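Local coordinates for protein imidazoleglycerol-phosphate dehydratase (Pyrococcus furiosus, PDB 5DNL) that catalyses the manganese-dependent dehydration of imidazoleglycerol phosphate to imidazoleacetol phosphate, the sixth step of histidine biosynthesis, at residues L27-T32 and I147-F152; L54-G59 and L119-W124; P99-D104 and G125-L130. All blocks are in the same frame, centred on the assembly; numbering follows the deposited sequence.

Interaction 1: L27-T32 and I147-F152; sequences LDHMLT and IVEAAF. With MN (manganese (II) ion), chain E; 5DL ([(2S)-2-hydroxy-3-(1H-1,2,4-triazol-1-yl)propyl]phosphonic acid), chain F.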
loop_
_atom_site.group_PDB
_atom_site.type_symbol
_atom_site.label_atom_id
_atom_site.label_comp_id
_atom_site.label_asym_id
_atom_site.label_seq_id
_atom_site.Cartn_x
_atom_site.Cartn_y
_atom_site.Cartn_z
ATOM N N LEU A 27 0.864 -31.789 33.505
ATOM C CA LEU A 27 2.036 -32.573 33.159
ATOM C C LEU A 27 1.805 -34.050 33.404
ATOM O O LEU A 27 2.265 -34.887 32.627
ATOM C CB LEU A 27 3.278 -32.088 33.924
ATOM C CG LEU A 27 4.589 -32.726 33.488
ATOM C CD1 LEU A 27 4.878 -32.528 32.001
ATOM C CD2 LEU A 27 5.709 -32.127 34.335
ATOM N N ASP A 28 1.097 -34.379 34.486
ATOM C CA ASP A 28 0.786 -35.797 34.740
ATOM C C ASP A 28 0.038 -36.404 33.557
ATOM O O ASP A 28 0.356 -37.511 33.142
ATOM C CB ASP A 28 -0.070 -35.995 36.005
ATOM C CG ASP A 28 0.668 -35.725 37.301
ATOM O OD1 ASP A 28 1.904 -35.612 37.311
ATOM O OD2 ASP A 28 -0.053 -35.634 38.330
ATOM N N HIS A 29 -0.926 -35.669 33.018
ATOM C CA HIS A 29 -1.706 -36.113 31.854
ATOM C C HIS A 29 -0.811 -36.239 30.619
ATOM O O HIS A 29 -0.872 -37.222 29.911
ATOM C CB HIS A 29 -2.883 -35.164 31.610
ATOM C CG HIS A 29 -3.761 -35.548 30.467
ATOM N ND1 HIS A 29 -4.173 -36.846 30.234
ATOM C CD2 HIS A 29 -4.364 -34.790 29.527
ATOM C CE1 HIS A 29 -4.947 -36.870 29.162
ATOM N NE2 HIS A 29 -5.105 -35.633 28.738
ATOM N N MET A 30 0.030 -35.241 30.371
ATOM C CA MET A 30 0.912 -35.264 29.210
ATOM C C MET A 30 1.905 -36.418 29.282
ATOM O O MET A 30 2.151 -37.073 28.280
ATOM C CB MET A 30 1.662 -33.938 29.072
ATOM C CG MET A 30 0.807 -32.729 28.710
ATOM S SD MET A 30 -0.260 -32.915 27.276
ATOM C CE MET A 30 -1.780 -33.377 28.083
ATOM N N LEU A 31 2.460 -36.657 30.468
ATOM C CA LEU A 31 3.403 -37.762 30.649
ATOM C C LEU A 31 2.715 -39.110 30.568
ATOM O O LEU A 31 3.317 -40.073 30.103
ATOM C CB LEU A 31 4.172 -37.646 31.955
ATOM C CG LEU A 31 5.108 -36.447 32.077
ATOM C CD1 LEU A 31 5.588 -36.320 33.512
ATOM C CD2 LEU A 31 6.288 -36.566 31.114
ATOM N N THR A 32 1.477 -39.189 31.034
ATOM C CA THR A 32 0.685 -40.419 30.883
ATOM C C THR A 32 0.504 -40.738 29.405
ATOM O O THR A 32 0.713 -41.876 28.969
ATOM C CB THR A 32 -0.650 -40.299 31.625
ATOM O OG1 THR A 32 -0.392 -40.132 33.023
ATOM C CG2 THR A 32 -1.521 -41.537 31.437
ATOM N N ILE A 147 -3.438 -29.621 20.665
ATOM C CA ILE A 147 -2.110 -29.436 20.067
ATOM C C ILE A 147 -1.024 -30.022 20.964
ATOM O O ILE A 147 -0.171 -30.795 20.503
ATOM C CB ILE A 147 -1.835 -27.943 19.757
ATOM C CG1 ILE A 147 -2.755 -27.467 18.637
ATOM C CG2 ILE A 147 -0.381 -27.726 19.379
ATOM C CD1 ILE A 147 -2.890 -25.955 18.521
ATOM N N VAL A 148 -1.039 -29.647 22.238
ATOM C CA VAL A 148 0.025 -30.062 23.160
ATOM C C VAL A 148 -0.077 -31.578 23.416
ATOM O O VAL A 148 0.939 -32.291 23.392
ATOM C CB VAL A 148 -0.011 -29.241 24.441
ATOM C CG1 VAL A 148 0.984 -29.752 25.479
ATOM C CG2 VAL A 148 0.305 -27.783 24.136
ATOM N N GLU A 149 -1.286 -32.089 23.653
ATOM C CA GLU A 149 -1.410 -33.534 23.877
ATOM C C GLU A 149 -1.016 -34.318 22.622
ATOM O O GLU A 149 -0.373 -35.354 22.742
ATOM C CB GLU A 149 -2.805 -33.935 24.374
ATOM C CG GLU A 149 -2.879 -35.373 24.855
ATOM C CD GLU A 149 -4.188 -35.747 25.464
ATOM O OE1 GLU A 149 -5.024 -34.856 25.768
ATOM O OE2 GLU A 149 -4.395 -36.983 25.575
ATOM N N ALA A 150 -1.392 -33.860 21.427
ATOM C CA ALA A 150 -0.932 -34.526 20.212
ATOM C C ALA A 150 0.600 -34.562 20.130
ATOM O O ALA A 150 1.182 -35.561 19.726
ATOM C CB ALA A 150 -1.524 -33.874 18.974
ATOM N N ALA A 151 1.258 -33.475 20.531
ATOM C CA ALA A 151 2.718 -33.460 20.583
ATOM C C ALA A 151 3.285 -34.513 21.532
ATOM O O ALA A 151 4.239 -35.195 21.188
ATOM C CB ALA A 151 3.211 -32.076 20.966
ATOM N N PHE A 152 2.707 -34.644 22.722
ATOM C CA PHE A 152 3.172 -35.661 23.680
ATOM C C PHE A 152 2.895 -37.091 23.192
ATOM O O PHE A 152 3.770 -37.971 23.319
ATOM C CB PHE A 152 2.596 -35.445 25.081
ATOM C CG PHE A 152 3.353 -34.442 25.894
ATOM C CD1 PHE A 152 3.077 -33.085 25.823
ATOM C CD2 PHE A 152 4.356 -34.862 26.752
ATOM C CE1 PHE A 152 3.775 -32.165 26.604
ATOM C CE2 PHE A 152 5.080 -33.952 27.532
ATOM C CZ PHE A 152 4.781 -32.592 27.464
HETATM MN MN MN E . -6.553 -34.835 27.267
HETATM N N1 5DL F . -8.050 -34.400 25.658
HETATM C C3 5DL F . -9.434 -34.882 23.953
HETATM N N2 5DL F . -8.428 -35.324 24.716
HETATM C C8 5DL F . -7.291 -38.920 25.405
HETATM C C7 5DL F . -7.932 -37.571 25.736
HETATM C C6 5DL F . -7.810 -36.634 24.543
HETATM C C5 5DL F . -8.884 -33.382 25.424
HETATM O O10 5DL F . -9.456 -39.738 24.052
HETATM P P9 5DL F . -7.968 -39.799 23.969
HETATM O O11 5DL F . -7.407 -41.199 24.028
HETATM O O12 5DL F . -7.465 -39.131 22.698
HETATM O O13 5DL F . -7.306 -36.964 26.876
HETATM N N4 5DL F . -9.738 -33.627 24.403
#
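Helices 25-38 and 144-162 run in roughly the same direction where L27-T32 meets I147-F152, their local axes 40° apart and 9.2 Å from each other at closest approach. The backbones come nearest at M30 and F152, whose CA atoms are 6.0 Å apart, and both of these side chains set out toward the opposite helix. M30 lays its CB squarely on the ring of F152, 3.4 Å from the centroid and 3° off the ring normal, a CH-pi contact in which the M30 chain crosses the phenyl group at about a right angle. Bends at chi2 and chi3 then swing M30 SD to an oblique position 4.4 Å from the F152 centroid, making a Met-aromatic contact as well. The sulfur also rests against V148 CG1, and the methyl CE packs on the aliphatic part of E149.

At the residues next to M30 and V148, H29 and E149, the chemistry changes. H29 and E149 both have CG anti to the backbone N, and the glutamate chain stays extended beyond it, so imidazole and carboxylate converge with their planes 76° apart. H29 NE2 binds the manganese at 2.2 Å and E149 OE1 binds it at 2.1 Å; the metal joins these two atoms, which are not hydrogen-bonded to each other. The inhibitor chelates the same ion through triazole N1 and hydroxyl O13, while H145 and H53 of a second subunit complete six ligands. Here one helix pair supplies both a hydrophobic seam and two protein ligands of an active site shared between subunits. The metal probably polarises the bound hydroxyl, and the single carboxylate E149 is likely to offset part of the ion's charge.

Interaction 2: L54-G59 and L119-W124; sequences LWEDIG and LKEFVW. With MN (manganese (II) ion), chain D; 5DL ([(2S)-2-hydroxy-3-(1H-1,2,4-triazol-1-yl)propyl]phosphonic acid), chain B.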
loop_
_atom_site.group_PDB
_atom_site.type_symbol
_atom_site.label_atom_id
_atom_site.label_comp_id
_atom_site.label_asym_id
_atom_site.label_seq_id
_atom_site.Cartn_x
_atom_site.Cartn_y
_atom_site.Cartn_z
ATOM N N LEU A 54 10.023 -27.583 36.822
ATOM C CA LEU A 54 9.479 -28.930 36.726
ATOM C C LEU A 54 9.460 -29.471 35.311
ATOM O O LEU A 54 9.945 -30.557 35.037
ATOM C CB LEU A 54 8.067 -28.986 37.292
ATOM C CG LEU A 54 7.325 -30.300 37.131
ATOM C CD1 LEU A 54 7.956 -31.395 37.991
ATOM C CD2 LEU A 54 5.845 -30.117 37.431
ATOM N N TRP A 55 8.872 -28.714 34.387
ATOM C CA TRP A 55 8.739 -29.202 33.004
ATOM C C TRP A 55 10.100 -29.457 32.346
ATOM O O TRP A 55 10.314 -30.470 31.679
ATOM C CB TRP A 55 7.854 -28.264 32.155
ATOM C CG TRP A 55 6.376 -28.408 32.433
ATOM C CD1 TRP A 55 5.742 -28.217 33.634
ATOM C CD2 TRP A 55 5.356 -28.802 31.498
ATOM N NE1 TRP A 55 4.399 -28.454 33.493
ATOM C CE2 TRP A 55 4.134 -28.814 32.202
ATOM C CE3 TRP A 55 5.354 -29.124 30.126
ATOM C CZ2 TRP A 55 2.929 -29.145 31.592
ATOM C CZ3 TRP A 55 4.156 -29.444 29.525
ATOM C CH2 TRP A 55 2.965 -29.459 30.259
ATOM N N GLU A 56 11.009 -28.503 32.503
ATOM C CA GLU A 56 12.349 -28.630 31.943
ATOM C C GLU A 56 13.077 -29.806 32.594
ATOM O O GLU A 56 13.680 -30.617 31.888
ATOM C CB GLU A 56 13.122 -27.336 32.185
ATOM C CG GLU A 56 14.584 -27.427 31.809
ATOM C CD GLU A 56 15.266 -26.083 31.743
ATOM O OE1 GLU A 56 14.619 -25.052 32.043
ATOM O OE2 GLU A 56 16.468 -26.070 31.420
ATOM N N ASP A 57 13.043 -29.891 33.929
ATOM C CA ASP A 57 13.835 -30.904 34.611
ATOM C C ASP A 57 13.270 -32.321 34.435
ATOM O O ASP A 57 14.025 -33.287 34.379
ATOM C CB ASP A 57 13.988 -30.522 36.066
ATOM C CG ASP A 57 14.801 -29.234 36.254
ATOM O OD1 ASP A 57 15.246 -28.584 35.256
ATOM O OD2 ASP A 57 14.994 -28.859 37.423
ATOM N N ILE A 58 11.954 -32.419 34.293
ATOM C CA ILE A 58 11.306 -33.658 33.852
ATOM C C ILE A 58 11.823 -34.052 32.484
ATOM O O ILE A 58 12.178 -35.217 32.236
ATOM C CB ILE A 58 9.762 -33.512 33.875
ATOM C CG1 ILE A 58 9.229 -33.606 35.314
ATOM C CG2 ILE A 58 9.068 -34.507 32.945
ATOM C CD1 ILE A 58 9.119 -35.010 35.881
ATOM N N GLY A 59 11.879 -33.096 31.559
ATOM C CA GLY A 59 12.403 -33.402 30.248
ATOM C C GLY A 59 13.835 -33.917 30.317
ATOM O O GLY A 59 14.163 -34.918 29.693
ATOM N N LEU A 119 5.885 -26.279 27.197
ATOM C CA LEU A 119 6.112 -27.296 26.165
ATOM C C LEU A 119 7.520 -27.236 25.627
ATOM O O LEU A 119 8.231 -28.245 25.566
ATOM C CB LEU A 119 5.112 -27.177 25.024
ATOM C CG LEU A 119 5.375 -28.086 23.829
ATOM C CD1 LEU A 119 5.231 -29.557 24.197
ATOM C CD2 LEU A 119 4.413 -27.720 22.708
ATOM N N LYS A 120 7.942 -26.030 25.254
ATOM C CA LYS A 120 9.280 -25.843 24.676
ATOM C C LYS A 120 10.369 -26.242 25.664
ATOM O O LYS A 120 11.372 -26.855 25.274
ATOM C CB LYS A 120 9.518 -24.406 24.204
ATOM C CG LYS A 120 8.794 -24.056 22.925
ATOM C CD LYS A 120 9.137 -22.637 22.489
ATOM C CE LYS A 120 8.570 -22.306 21.126
ATOM N NZ LYS A 120 8.870 -20.888 20.788
ATOM N N GLU A 121 10.193 -25.899 26.937
ATOM C CA GLU A 121 11.229 -26.217 27.920
ATOM C C GLU A 121 11.290 -27.717 28.228
ATOM O O GLU A 121 12.387 -28.275 28.410
ATOM C CB GLU A 121 11.095 -25.344 29.157
ATOM C CG GLU A 121 11.506 -23.921 28.852
ATOM C CD GLU A 121 12.950 -23.842 28.427
ATOM O OE1 GLU A 121 13.858 -24.002 29.279
ATOM O OE2 GLU A 121 13.179 -23.699 27.207
ATOM N N PHE A 122 10.148 -28.387 28.239
ATOM C CA PHE A 122 10.168 -29.844 28.344
ATOM C C PHE A 122 10.924 -30.469 27.157
ATOM O O PHE A 122 11.773 -31.355 27.337
ATOM C CB PHE A 122 8.738 -30.413 28.410
ATOM C CG PHE A 122 8.684 -31.912 28.197
ATOM C CD1 PHE A 122 8.937 -32.781 29.245
ATOM C CD2 PHE A 122 8.430 -32.439 26.947
ATOM C CE1 PHE A 122 8.936 -34.160 29.044
ATOM C CE2 PHE A 122 8.416 -33.805 26.744
ATOM C CZ PHE A 122 8.672 -34.662 27.787
ATOM N N VAL A 123 10.613 -30.025 25.939
ATOM C CA VAL A 123 11.205 -30.601 24.729
ATOM C C VAL A 123 12.703 -30.327 24.663
ATOM O O VAL A 123 13.501 -31.229 24.336
ATOM C CB VAL A 123 10.481 -30.142 23.443
ATOM C CG1 VAL A 123 11.168 -30.703 22.217
ATOM C CG2 VAL A 123 9.022 -30.603 23.463
ATOM N N TRP A 124 13.122 -29.094 24.968
ATOM C CA TRP A 124 14.545 -28.805 25.056
ATOM C C TRP A 124 15.240 -29.622 26.128
ATOM O O TRP A 124 16.365 -30.080 25.918
ATOM C CB TRP A 124 14.823 -27.310 25.283
ATOM C CG TRP A 124 15.101 -26.548 24.034
ATOM C CD1 TRP A 124 14.298 -25.604 23.451
ATOM C CD2 TRP A 124 16.263 -26.652 23.220
ATOM N NE1 TRP A 124 14.917 -25.102 22.323
ATOM C CE2 TRP A 124 16.122 -25.723 22.166
ATOM C CE3 TRP A 124 17.419 -27.422 23.284
ATOM C CZ2 TRP A 124 17.100 -25.570 21.170
ATOM C CZ3 TRP A 124 18.388 -27.248 22.300
ATOM C CH2 TRP A 124 18.217 -26.332 21.273
HETATM MN MN MN D . 14.518 -23.064 31.132
HETATM N N1 5DL B . 15.289 -21.090 35.042
HETATM C C3 5DL B . 16.590 -22.017 33.459
HETATM N N2 5DL B . 16.569 -21.361 34.625
HETATM C C8 5DL B . 19.256 -21.153 37.351
HETATM C C7 5DL B . 17.930 -21.595 36.728
HETATM C C6 5DL B . 17.777 -20.977 35.347
HETATM C C5 5DL B . 14.543 -21.621 34.068
HETATM O O10 5DL B . 20.642 -22.976 35.959
HETATM P P9 5DL B . 20.757 -21.561 36.417
HETATM O O11 5DL B . 21.916 -21.311 37.351
HETATM O O12 5DL B . 20.877 -20.613 35.234
HETATM O O13 5DL B . 16.816 -21.204 37.545
HETATM N N4 5DL B . 15.284 -22.192 33.091
HETATM O O HOH W 1 16.652 -23.502 30.801
#
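A close, nearly parallel helix pair carries this contact: helices 51-69 and 116-130 pack side by side within the imidazoleglycerol-phosphate dehydratase fold, helix 116-130 being the helix of a beta-alpha-beta unit, and L54-G59 crosses L119-W124 at -23° with the axes only 6.9 Å apart. G59 helps to make such proximity possible. A side chain there would point at the other helix and collide with F122 O, whereas G59 CA sits 3.6 Å from F122 O. Backbone atoms also meet directly, F122 CA giving a CA-H...O contact to W55 O.

F122 has CG anti to the backbone N (chi1 167°), which carries the phenyl group along helix 51-69. F122 CE1 meets I58 CG2 at 3.9 Å and W55 O lies near the ring plane, with G59 CA beside CD1 and CE1. W55, with CG anti to its carbonyl carbon, brings CE3 to F122 CB at the indole edge, while its NE1 is hydrogen-bonded to D24. An alanine in place of F122 would remove the ring that fits against I58 and G59 and would probably loosen the packing between the two helices.

On another flank, E56 and E121 lie side by side and point the same way, yet their torsions differ: E56 is extended, whereas E121 is bent at chi2. Their carboxylate planes end 88° apart, and each OE1 takes a place on one manganese ion. H52, H146 of a neighbouring subunit, triazole N4 of the inhibitor and a water fill its remaining sites. The ion probably offsets the repulsion between the two carboxylates. That water, itself 2.2 Å from the manganese, donates a hydrogen bond of 2.6 Å to E56 OE2.

Interaction 3: P99-D104 and G125-L130; sequences PYANVD and GLARGL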
loop_
_atom_site.group_PDB
_atom_site.type_symbol
_atom_site.label_atom_id
_atom_site.label_comp_id
_atom_site.label_asym_id
_atom_site.label_seq_id
_atom_site.Cartn_x
_atom_site.Cartn_y
_atom_site.Cartn_z
ATOM N N PRO A 99 22.200 -32.254 20.539
ATOM C CA PRO A 99 20.975 -31.671 21.113
ATOM C C PRO A 99 20.441 -30.484 20.316
ATOM O O PRO A 99 21.191 -29.554 19.983
ATOM C CB PRO A 99 21.394 -31.224 22.510
ATOM C CG PRO A 99 22.519 -32.147 22.833
ATOM C CD PRO A 99 23.248 -32.408 21.561
ATOM N N TYR A 100 19.151 -30.554 20.015
ATOM C CA TYR A 100 18.458 -29.527 19.245
ATOM C C TYR A 100 16.963 -29.739 19.393
ATOM O O TYR A 100 16.502 -30.867 19.283
ATOM C CB TYR A 100 18.776 -29.648 17.763
ATOM C CG TYR A 100 18.100 -28.631 16.884
ATOM C CD1 TYR A 100 18.586 -27.339 16.792
ATOM C CD2 TYR A 100 16.974 -28.963 16.152
ATOM C CE1 TYR A 100 17.952 -26.388 15.994
ATOM C CE2 TYR A 100 16.358 -28.028 15.327
ATOM C CZ TYR A 100 16.854 -26.755 15.265
ATOM O OH TYR A 100 16.219 -25.825 14.455
ATOM N N ALA A 101 16.216 -28.651 19.538
ATOM C CA ALA A 101 14.763 -28.710 19.499
ATOM C C ALA A 101 14.259 -27.559 18.659
ATOM O O ALA A 101 14.783 -26.451 18.726
ATOM C CB ALA A 101 14.173 -28.633 20.884
ATOM N N ASN A 102 13.206 -27.832 17.896
ATOM C CA ASN A 102 12.453 -26.789 17.186
ATOM C C ASN A 102 10.993 -27.138 17.392
ATOM O O ASN A 102 10.515 -28.139 16.847
ATOM C CB ASN A 102 12.845 -26.768 15.717
ATOM C CG ASN A 102 12.066 -25.746 14.887
ATOM O OD1 ASN A 102 10.965 -25.341 15.220
ATOM N ND2 ASN A 102 12.656 -25.349 13.779
ATOM N N VAL A 103 10.300 -26.310 18.164
ATOM C CA VAL A 103 8.879 -26.471 18.453
ATOM C C VAL A 103 8.141 -25.325 17.795
ATOM O O VAL A 103 8.341 -24.168 18.165
ATOM C CB VAL A 103 8.629 -26.503 19.969
ATOM C CG1 VAL A 103 7.139 -26.596 20.294
ATOM C CG2 VAL A 103 9.413 -27.641 20.631
ATOM N N ASP A 104 7.323 -25.650 16.798
ATOM C CA ASP A 104 6.592 -24.686 15.985
ATOM C C ASP A 104 5.107 -25.038 16.089
ATOM O O ASP A 104 4.603 -25.895 15.336
ATOM C CB ASP A 104 7.093 -24.760 14.543
ATOM C CG ASP A 104 6.426 -23.744 13.627
ATOM O OD1 ASP A 104 5.783 -22.808 14.122
ATOM O OD2 ASP A 104 6.541 -23.919 12.399
ATOM N N GLY A 125 14.575 -29.810 27.263
ATOM C CA GLY A 125 15.130 -30.631 28.338
ATOM C C GLY A 125 15.331 -32.065 27.857
ATOM O O GLY A 125 16.409 -32.663 28.060
ATOM N N LEU A 126 14.301 -32.603 27.211
ATOM C CA LEU A 126 14.363 -33.935 26.645
ATOM C C LEU A 126 15.465 -34.067 25.592
ATOM O O LEU A 126 16.246 -35.033 25.591
ATOM C CB LEU A 126 12.990 -34.280 26.054
ATOM C CG LEU A 126 12.796 -35.632 25.389
ATOM C CD1 LEU A 126 13.009 -36.724 26.420
ATOM C CD2 LEU A 126 11.420 -35.763 24.750
ATOM N N ALA A 127 15.572 -33.082 24.706
ATOM C CA ALA A 127 16.614 -33.102 23.697
ATOM C C ALA A 127 18.002 -33.107 24.315
ATOM O O ALA A 127 18.909 -33.805 23.815
ATOM C CB ALA A 127 16.474 -31.923 22.740
ATOM N N ARG A 128 18.188 -32.303 25.360
ATOM C CA ARG A 128 19.473 -32.236 26.051
ATOM C C ARG A 128 19.793 -33.473 26.893
ATOM O O ARG A 128 20.948 -33.902 26.919
ATOM C CB ARG A 128 19.562 -30.955 26.880
ATOM C CG ARG A 128 19.659 -29.693 26.031
ATOM C CD ARG A 128 19.502 -28.458 26.866
ATOM N NE ARG A 128 19.643 -27.255 26.038
ATOM C CZ ARG A 128 18.856 -26.195 26.093
ATOM N NH1 ARG A 128 17.878 -26.095 26.990
ATOM N NH2 ARG A 128 19.058 -25.213 25.223
ATOM N N GLY A 129 18.785 -34.056 27.536
ATOM C CA GLY A 129 19.015 -35.253 28.387
ATOM C C GLY A 129 19.237 -36.509 27.581
ATOM O O GLY A 129 20.121 -37.322 27.910
ATOM N N LEU A 130 18.449 -36.681 26.528
ATOM C CA LEU A 130 18.599 -37.816 25.605
ATOM C C LEU A 130 19.771 -37.632 24.652
ATOM O O LEU A 130 20.396 -38.628 24.245
ATOM C CB LEU A 130 17.293 -38.063 24.850
ATOM C CG LEU A 130 17.233 -39.166 23.802
ATOM C CD1 LEU A 130 17.595 -40.515 24.438
ATOM C CD2 LEU A 130 15.880 -39.170 23.118
#
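Strand 100-104 and helix 116-130 are the first two elements of a beta-alpha-beta unit that strand 133-140 completes, and P99-D104 meets G125-L130 where the helix packs on the sheet near the strand's beginning. P99, just ahead of the strand, points its CB toward the helix, and that atom lies 3.8 Å from A127 O and also approaches CG of R128, whose CA is the helix CA nearest to that of P99. Y100 turns its side chain away from the helix but contributes its carbonyl oxygen, which rests on the methyl of A127. A101 then points its CB back toward the helix, meeting A127 CB at a looser 4.4 Å. This alternation is that of an extended strand, one side facing the helix, and the small alanines let the backbone approach. Farther on, N102 and D104 continue the backbone pairing with strand 133-140, while V103 packs on L119 and K120, earlier in the same helix. R128 NH2 hydrogen-bonds to P99 O of a neighbouring subunit, and R128 NE of that subunit bonds in return to P99 O of this chain. Within the chain, the closest touch is Y100 O to A127 CB, at 3.6 Å.

In the fold
Along the chain, interaction 1 spans the other two, since its segments come first and last, while the segments of interactions 2 and 3 alternate. Interactions 1 and 2 have centres about 12 Å apart and touch through aromatic and leucine side chains, F152 against F122 and W55, and L27 against L54, so four helices share one core. Interactions 2 and 3, with centres about 9 Å apart, both use helix 116-130; W124 packs on A101 and Y100, linking that core to the sheet containing strand 100-104. Interactions 1 and 3 do not touch. The helical core thus presents metal ligands at two separate sites, each completed by neighbouring subunits, which probably makes activity depend on the 24-chain assembly.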